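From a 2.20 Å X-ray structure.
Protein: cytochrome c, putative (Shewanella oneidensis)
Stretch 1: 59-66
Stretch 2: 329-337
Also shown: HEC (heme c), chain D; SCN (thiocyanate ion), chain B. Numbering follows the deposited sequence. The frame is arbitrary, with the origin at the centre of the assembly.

Stretch 1, residues 59-66: SINNFCVA
Stretch 2, residues 329-337: FKVHTGKQI

Stretch 2 is extended strand throughout, alternating its side chains so that H332 and Q336 point toward stretch 1 while V331, T333 and K335 point away; G334, between H332 and Q336, sets the register: its CA is 6.3 Å from the CA of N62, the nearest CA pair across the stretches. Stretch 1 is an irregular loop, folded around N61. With chi1 p (74°), N61 turns OD1 back onto its own backbone, accepting from F63 N (2.9 Å) and V65 N (2.7 Å), while N61 N donates to V65 O at 3.0 Å, closing the loop; V65 takes positive phi (87°). The other end of the amide, N61 ND2, donates to heme c O1A at 2.7 Å.

N62, phi/psi -103/25 and chi1 p (58°), uses both ends of its amide on one residue. H332, chi1 t and chi2 -115°, donates from ND1 to N62 OD1 at 2.6 Å, nearly straight at 171°, and N62 ND2 returns a bond to H332 O at 3.0 Å. The imidazole edge thus serves N62, leaving a face for F63. Although F63 CB points away, chi1 m and chi2 101° bring the F63 ring back into a face-to-face stack with the H332 ring, their centroids 3.8 Å apart and planes at 6°.

Q336 (p, t, 71°) reaches over with NE2, bonding weakly to N61 O at 3.3 Å and lying 3.9 Å from V65 CG1.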

ATOM      1  N   SER A  59      -8.265  -1.019   8.112  1.00 34.93           N
ATOM      2  CA  SER A  59      -8.151  -2.036   7.073  1.00 32.43           C
ATOM      3  C   SER A  59      -7.657  -3.310   7.645  1.00 30.78           C
ATOM      4  O   SER A  59      -6.865  -3.319   8.595  1.00 28.07           O
ATOM      5  CB  SER A  59      -7.204  -1.585   5.936  1.00 33.49           C
ATOM      6  OG  SER A  59      -7.836  -0.512   5.224  1.00 34.32           O
ATOM      7  N   ILE A  60      -8.054  -4.394   7.001  1.00 30.96           N
ATOM      8  CA  ILE A  60      -7.461  -5.721   7.310  1.00 30.22           C
ATOM      9  C   ILE A  60      -6.684  -6.200   6.067  1.00 30.08           C
ATOM     10  O   ILE A  60      -7.243  -6.170   4.936  1.00 29.39           O
ATOM     11  CB  ILE A  60      -8.597  -6.693   7.728  1.00 30.96           C
ATOM     12  CG1 ILE A  60      -9.125  -6.199   9.076  1.00 33.63           C
ATOM     13  CG2 ILE A  60      -8.119  -8.138   7.962  1.00 30.89           C
ATOM     14  CD1 ILE A  60     -10.291  -7.068   9.702  1.00 40.11           C
ATOM     15  N   ASN A  61      -5.422  -6.622   6.250  1.00 28.63           N
ATOM     16  CA  ASN A  61      -4.625  -7.161   5.127  1.00 28.51           C
ATOM     17  C   ASN A  61      -4.067  -8.511   5.487  1.00 28.85           C
ATOM     18  O   ASN A  61      -4.345  -9.026   6.593  1.00 28.56           O
ATOM     19  CB  ASN A  61      -3.541  -6.166   4.627  1.00 29.08           C
ATOM     20  CG  ASN A  61      -2.330  -6.029   5.598  1.00 30.64           C
ATOM     21  OD1 ASN A  61      -2.064  -6.911   6.452  1.00 29.88           O
ATOM     22  ND2 ASN A  61      -1.529  -4.953   5.395  1.00 28.26           N
ATOM     23  N   ASN A  62      -3.389  -9.174   4.539  1.00 30.25           N
ATOM     24  CA  ASN A  62      -2.803 -10.497   4.823  1.00 30.10           C
ATOM     25  C   ASN A  62      -1.264 -10.451   5.044  1.00 31.11           C
ATOM     26  O   ASN A  62      -0.520 -11.439   4.836  1.00 30.26           O
ATOM     27  CB  ASN A  62      -3.225 -11.591   3.826  1.00 29.36           C
ATOM     28  CG  ASN A  62      -2.874 -11.256   2.348  1.00 30.72           C
ATOM     29  OD1 ASN A  62      -2.129 -10.295   2.068  1.00 27.09           O
ATOM     30  ND2 ASN A  62      -3.446 -12.030   1.397  1.00 20.42           N
ATOM     31  N   PHE A  63      -0.786  -9.279   5.466  1.00 32.48           N
ATOM     32  CA  PHE A  63       0.632  -9.108   5.834  1.00 32.94           C
ATOM     33  C   PHE A  63       0.613  -9.079   7.370  1.00 33.12           C
ATOM     34  O   PHE A  63       0.305 -10.128   8.012  1.00 32.78           O
ATOM     35  CB  PHE A  63       1.159  -7.801   5.243  1.00 33.70           C
ATOM     36  CG  PHE A  63       1.557  -7.909   3.776  1.00 37.39           C
ATOM     37  CD1 PHE A  63       0.701  -7.447   2.770  1.00 40.62           C
ATOM     38  CD2 PHE A  63       2.770  -8.480   3.411  1.00 36.88           C
ATOM     39  CE1 PHE A  63       1.054  -7.578   1.442  1.00 38.96           C
ATOM     40  CE2 PHE A  63       3.140  -8.595   2.108  1.00 36.05           C
ATOM     41  CZ  PHE A  63       2.304  -8.134   1.111  1.00 38.09           C
ATOM     42  N   CYS A  64       0.752  -7.879   7.955  1.00 32.82           N
ATOM     43  CA  CYS A  64       0.654  -7.724   9.405  1.00 33.37           C
ATOM     44  C   CYS A  64      -0.755  -7.714   9.942  1.00 33.72           C
ATOM     45  O   CYS A  64      -0.960  -7.682  11.174  1.00 34.53           O
ATOM     46  CB  CYS A  64       1.548  -6.537   9.912  1.00 35.71           C
ATOM     47  SG  CYS A  64       3.393  -6.892   9.687  1.00 42.66           S
ATOM     48  N   VAL A  65      -1.748  -7.694   9.045  1.00 30.97           N
ATOM     49  CA  VAL A  65      -3.159  -7.838   9.447  1.00 30.07           C
ATOM     50  C   VAL A  65      -3.825  -6.509   9.829  1.00 30.05           C
ATOM     51  O   VAL A  65      -4.713  -6.029   9.117  1.00 29.60           O
ATOM     52  CB  VAL A  65      -3.386  -8.904  10.559  1.00 30.40           C
ATOM     53  CG1 VAL A  65      -4.914  -9.127  10.784  1.00 28.47           C
ATOM     54  CG2 VAL A  65      -2.760 -10.263  10.146  1.00 29.49           C
ATOM     55  N   ALA A  66      -3.429  -5.909  10.941  1.00 27.52           N
ATOM     56  CA  ALA A  66      -4.169  -4.776  11.416  1.00 27.42           C
ATOM     57  C   ALA A  66      -3.391  -4.056  12.466  1.00 29.81           C
ATOM     58  O   ALA A  66      -2.673  -4.649  13.331  1.00 26.88           O
ATOM     59  CB  ALA A  66      -5.519  -5.155  12.007  1.00 27.64           C
ATOM     60  N   PHE A 329      -2.200  -5.937 -11.536  1.00 24.15           N
ATOM     61  CA  PHE A 329      -2.308  -5.992 -10.115  1.00 26.04           C
ATOM     62  C   PHE A 329      -1.229  -6.893  -9.512  1.00 25.39           C
ATOM     63  O   PHE A 329      -0.854  -7.932 -10.090  1.00 27.06           O
ATOM     64  CB  PHE A 329      -3.670  -6.599  -9.724  1.00 24.79           C
ATOM     65  CG  PHE A 329      -4.815  -5.685  -9.952  1.00 29.21           C
ATOM     66  CD1 PHE A 329      -5.491  -5.680 -11.195  1.00 27.16           C
ATOM     67  CD2 PHE A 329      -5.212  -4.799  -8.946  1.00 28.97           C
ATOM     68  CE1 PHE A 329      -6.552  -4.880 -11.392  1.00 28.96           C
ATOM     69  CE2 PHE A 329      -6.279  -3.933  -9.153  1.00 26.80           C
ATOM     70  CZ  PHE A 329      -6.937  -3.981 -10.405  1.00 30.34           C
ATOM     71  N   LYS A 330      -0.797  -6.515  -8.334  1.00 25.15           N
ATOM     72  CA  LYS A 330      -0.034  -7.410  -7.521  1.00 25.48           C
ATOM     73  C   LYS A 330      -0.973  -8.137  -6.544  1.00 27.02           C
ATOM     74  O   LYS A 330      -1.908  -7.525  -5.926  1.00 26.41           O
ATOM     75  CB  LYS A 330       1.084  -6.695  -6.754  1.00 27.04           C
ATOM     76  CG  LYS A 330       1.626  -7.634  -5.645  1.00 25.01           C
ATOM     77  CD  LYS A 330       2.840  -7.127  -4.963  1.00 37.86           C
ATOM     78  CE  LYS A 330       3.409  -8.312  -4.055  1.00 39.90           C
ATOM     79  NZ  LYS A 330       3.680  -7.805  -2.708  1.00 39.57           N
ATOM     80  N   VAL A 331      -0.775  -9.446  -6.443  1.00 25.97           N
ATOM     81  CA  VAL A 331      -1.699 -10.263  -5.656  1.00 28.66           C
ATOM     82  C   VAL A 331      -0.887 -11.023  -4.602  1.00 29.65           C
ATOM     83  O   VAL A 331       0.076 -11.706  -4.935  1.00 33.50           O
ATOM     84  CB  VAL A 331      -2.425 -11.288  -6.539  1.00 27.83           C
ATOM     85  CG1 VAL A 331      -3.296 -12.263  -5.673  1.00 27.42           C
ATOM     86  CG2 VAL A 331      -3.268 -10.551  -7.680  1.00 26.72           C
ATOM     87  N   HIS A 332      -1.190 -10.832  -3.353  1.00 28.72           N
ATOM     88  CA  HIS A 332      -0.429 -11.495  -2.291  1.00 29.89           C
ATOM     89  C   HIS A 332      -1.370 -12.570  -1.649  1.00 29.76           C
ATOM     90  O   HIS A 332      -2.545 -12.262  -1.463  1.00 29.04           O
ATOM     91  CB  HIS A 332      -0.033 -10.462  -1.265  1.00 28.85           C
ATOM     92  CG  HIS A 332       0.708 -11.045  -0.101  1.00 32.57           C
ATOM     93  ND1 HIS A 332       0.205 -11.038   1.177  1.00 27.73           N
ATOM     94  CD2 HIS A 332       1.943 -11.606  -0.017  1.00 35.32           C
ATOM     95  CE1 HIS A 332       1.100 -11.551   2.008  1.00 33.14           C
ATOM     96  NE2 HIS A 332       2.157 -11.922   1.303  1.00 31.00           N
ATOM     97  N   THR A 333      -0.896 -13.825  -1.443  1.00 28.92           N
ATOM     98  CA  THR A 333      -1.738 -14.832  -0.826  1.00 29.42           C
ATOM     99  C   THR A 333      -1.182 -15.255   0.521  1.00 28.66           C
ATOM    100  O   THR A 333      -0.075 -14.916   0.855  1.00 30.05           O
ATOM    101  CB  THR A 333      -1.973 -16.025  -1.711  1.00 29.02           C
ATOM    102  OG1 THR A 333      -0.748 -16.636  -1.992  1.00 27.10           O
ATOM    103  CG2 THR A 333      -2.461 -15.594  -3.152  1.00 29.00           C
ATOM    104  N   GLY A 334      -1.980 -15.907   1.320  1.00 27.76           N
ATOM    105  CA  GLY A 334      -1.525 -16.244   2.651  1.00 29.65           C
ATOM    106  C   GLY A 334      -2.548 -17.037   3.367  1.00 28.67           C
ATOM    107  O   GLY A 334      -3.545 -17.435   2.735  1.00 27.50           O
ATOM    108  N   LYS A 335      -2.221 -17.342   4.618  1.00 28.43           N
ATOM    109  CA  LYS A 335      -3.161 -17.857   5.629  1.00 28.12           C
ATOM    110  C   LYS A 335      -3.011 -17.072   6.886  1.00 28.23           C
ATOM    111  O   LYS A 335      -1.895 -16.733   7.300  1.00 28.90           O
ATOM    112  CB  LYS A 335      -2.881 -19.300   6.001  1.00 27.63           C
ATOM    113  CG  LYS A 335      -3.086 -20.322   4.837  1.00 31.93           C
ATOM    114  CD  LYS A 335      -3.588 -21.647   5.326  1.00 36.02           C
ATOM    115  CE  LYS A 335      -2.527 -22.650   5.311  1.00 45.89           C
ATOM    116  NZ  LYS A 335      -2.827 -23.723   6.352  1.00 50.30           N
ATOM    117  N   GLN A 336      -4.133 -16.815   7.533  1.00 28.80           N
ATOM    118  CA  GLN A 336      -4.103 -15.995   8.743  1.00 29.31           C
ATOM    119  C   GLN A 336      -5.221 -16.348   9.705  1.00 28.16           C
ATOM    120  O   GLN A 336      -6.149 -17.105   9.394  1.00 27.74           O
ATOM    121  CB  GLN A 336      -4.126 -14.525   8.345  1.00 28.78           C
ATOM    122  CG  GLN A 336      -5.517 -14.021   7.948  1.00 30.92           C
ATOM    123  CD  GLN A 336      -5.403 -12.638   7.279  1.00 31.78           C
ATOM    124  OE1 GLN A 336      -4.913 -12.479   6.135  1.00 34.04           O
ATOM    125  NE2 GLN A 336      -5.865 -11.668   7.970  1.00 29.50           N
ATOM    126  N   ILE A 337      -5.130 -15.800  10.889  1.00 29.26           N
ATOM    127  CA  ILE A 337      -5.898 -16.301  12.014  1.00 28.25           C
ATOM    128  C   ILE A 337      -7.339 -15.797  12.037  1.00 29.41           C
ATOM    129  O   ILE A 337      -7.617 -14.640  11.781  1.00 28.57           O
ATOM    130  CB  ILE A 337      -5.161 -15.928  13.340  1.00 28.95           C
ATOM    131  CG1 ILE A 337      -5.881 -16.572  14.575  1.00 27.21           C
ATOM    132  CG2 ILE A 337      -4.988 -14.374  13.494  1.00 26.78           C
ATOM    133  CD1 ILE A 337      -5.125 -16.388  15.960  1.00 27.89           C
TER
HETATM  134 FE   HEC D 802       1.287  -0.314   6.735  1.00 38.45          FE
HETATM  135  CHA HEC D 802      -1.095   0.496   4.281  1.00 34.58           C
HETATM  136  CHB HEC D 802      -0.989  -2.455   8.207  1.00 29.55           C
HETATM  137  CHC HEC D 802       3.470  -0.937   9.293  1.00 35.09           C
HETATM  138  CHD HEC D 802       3.622   1.636   5.236  1.00 29.90           C
HETATM  139  NA  HEC D 802      -0.706  -0.931   6.314  1.00 34.62           N
HETATM  140  C1A HEC D 802      -1.496  -0.458   5.254  1.00 35.83           C
HETATM  141  C2A HEC D 802      -2.790  -1.134   5.346  1.00 33.91           C
HETATM  142  C3A HEC D 802      -2.779  -1.952   6.438  1.00 32.40           C
HETATM  143  C4A HEC D 802      -1.452  -1.828   7.059  1.00 32.87           C
HETATM  144  CMA HEC D 802      -3.990  -2.870   6.908  1.00 29.58           C
HETATM  145  CAA HEC D 802      -3.977  -0.949   4.324  1.00 31.77           C
HETATM  146  CBA HEC D 802      -4.078  -2.170   3.372  1.00 32.10           C
HETATM  147  CGA HEC D 802      -2.701  -2.488   2.727  1.00 37.92           C
HETATM  148  O1A HEC D 802      -2.052  -3.478   3.179  1.00 29.65           O
HETATM  149  O2A HEC D 802      -2.145  -1.779   1.779  1.00 41.71           O
HETATM  150  NB  HEC D 802       1.285  -1.460   8.432  1.00 31.89           N
HETATM  151  C1B HEC D 802       0.183  -2.235   8.866  1.00 31.52           C
HETATM  152  C2B HEC D 802       0.492  -2.816  10.152  1.00 30.78           C
HETATM  153  C3B HEC D 802       1.758  -2.417  10.436  1.00 31.42           C
HETATM  154  C4B HEC D 802       2.242  -1.548   9.357  1.00 31.75           C
HETATM  155  CMB HEC D 802      -0.484  -3.756  10.935  1.00 27.79           C
HETATM  156  CAB HEC D 802       2.609  -2.722  11.695  1.00 29.51           C
HETATM  157  CBB HEC D 802       2.546  -3.940  12.337  1.00 33.41           C
HETATM  158  NC  HEC D 802       3.303   0.240   7.192  1.00 35.03           N
HETATM  159  C1C HEC D 802       3.988  -0.137   8.307  1.00 32.66           C
HETATM  160  C2C HEC D 802       5.305   0.432   8.242  1.00 35.01           C
HETATM  161  C3C HEC D 802       5.375   1.152   7.068  1.00 35.42           C
HETATM  162  C4C HEC D 802       4.079   1.042   6.407  1.00 32.90           C
HETATM  163  CMC HEC D 802       6.356   0.208   9.372  1.00 30.16           C
HETATM  164  CAC HEC D 802       6.600   1.973   6.502  1.00 35.36           C
HETATM  165  CBC HEC D 802       7.859   1.470   6.240  1.00 30.38           C
HETATM  166  ND  HEC D 802       1.283   0.876   4.982  1.00 32.67           N
HETATM  167  C1D HEC D 802       2.364   1.673   4.678  1.00 27.38           C
HETATM  168  C2D HEC D 802       1.916   2.539   3.561  1.00 29.59           C
HETATM  169  C3D HEC D 802       0.451   2.205   3.249  1.00 31.73           C
HETATM  170  C4D HEC D 802       0.136   1.153   4.192  1.00 30.32           C
HETATM  171  CMD HEC D 802       2.763   3.591   2.845  1.00 24.08           C
HETATM  172  CAD HEC D 802      -0.470   2.806   2.115  1.00 36.93           C
HETATM  173  CBD HEC D 802      -0.265   1.932   0.872  1.00 47.49           C
HETATM  174  CGD HEC D 802      -0.916   2.495  -0.412  1.00 56.95           C
HETATM  175  O1D HEC D 802      -0.326   2.181  -1.473  1.00 61.13           O
HETATM  176  O2D HEC D 802      -1.998   3.212  -0.496  1.00 55.63           O
HETATM  177  S   SCN B 810       1.995  -2.068   5.300  1.00 39.37           S
HETATM  178  C   SCN B 810       1.755  -3.540   6.056  1.00 42.53           C
HETATM  179  N   SCN B 810       1.549  -4.518   6.660  1.00 41.34           N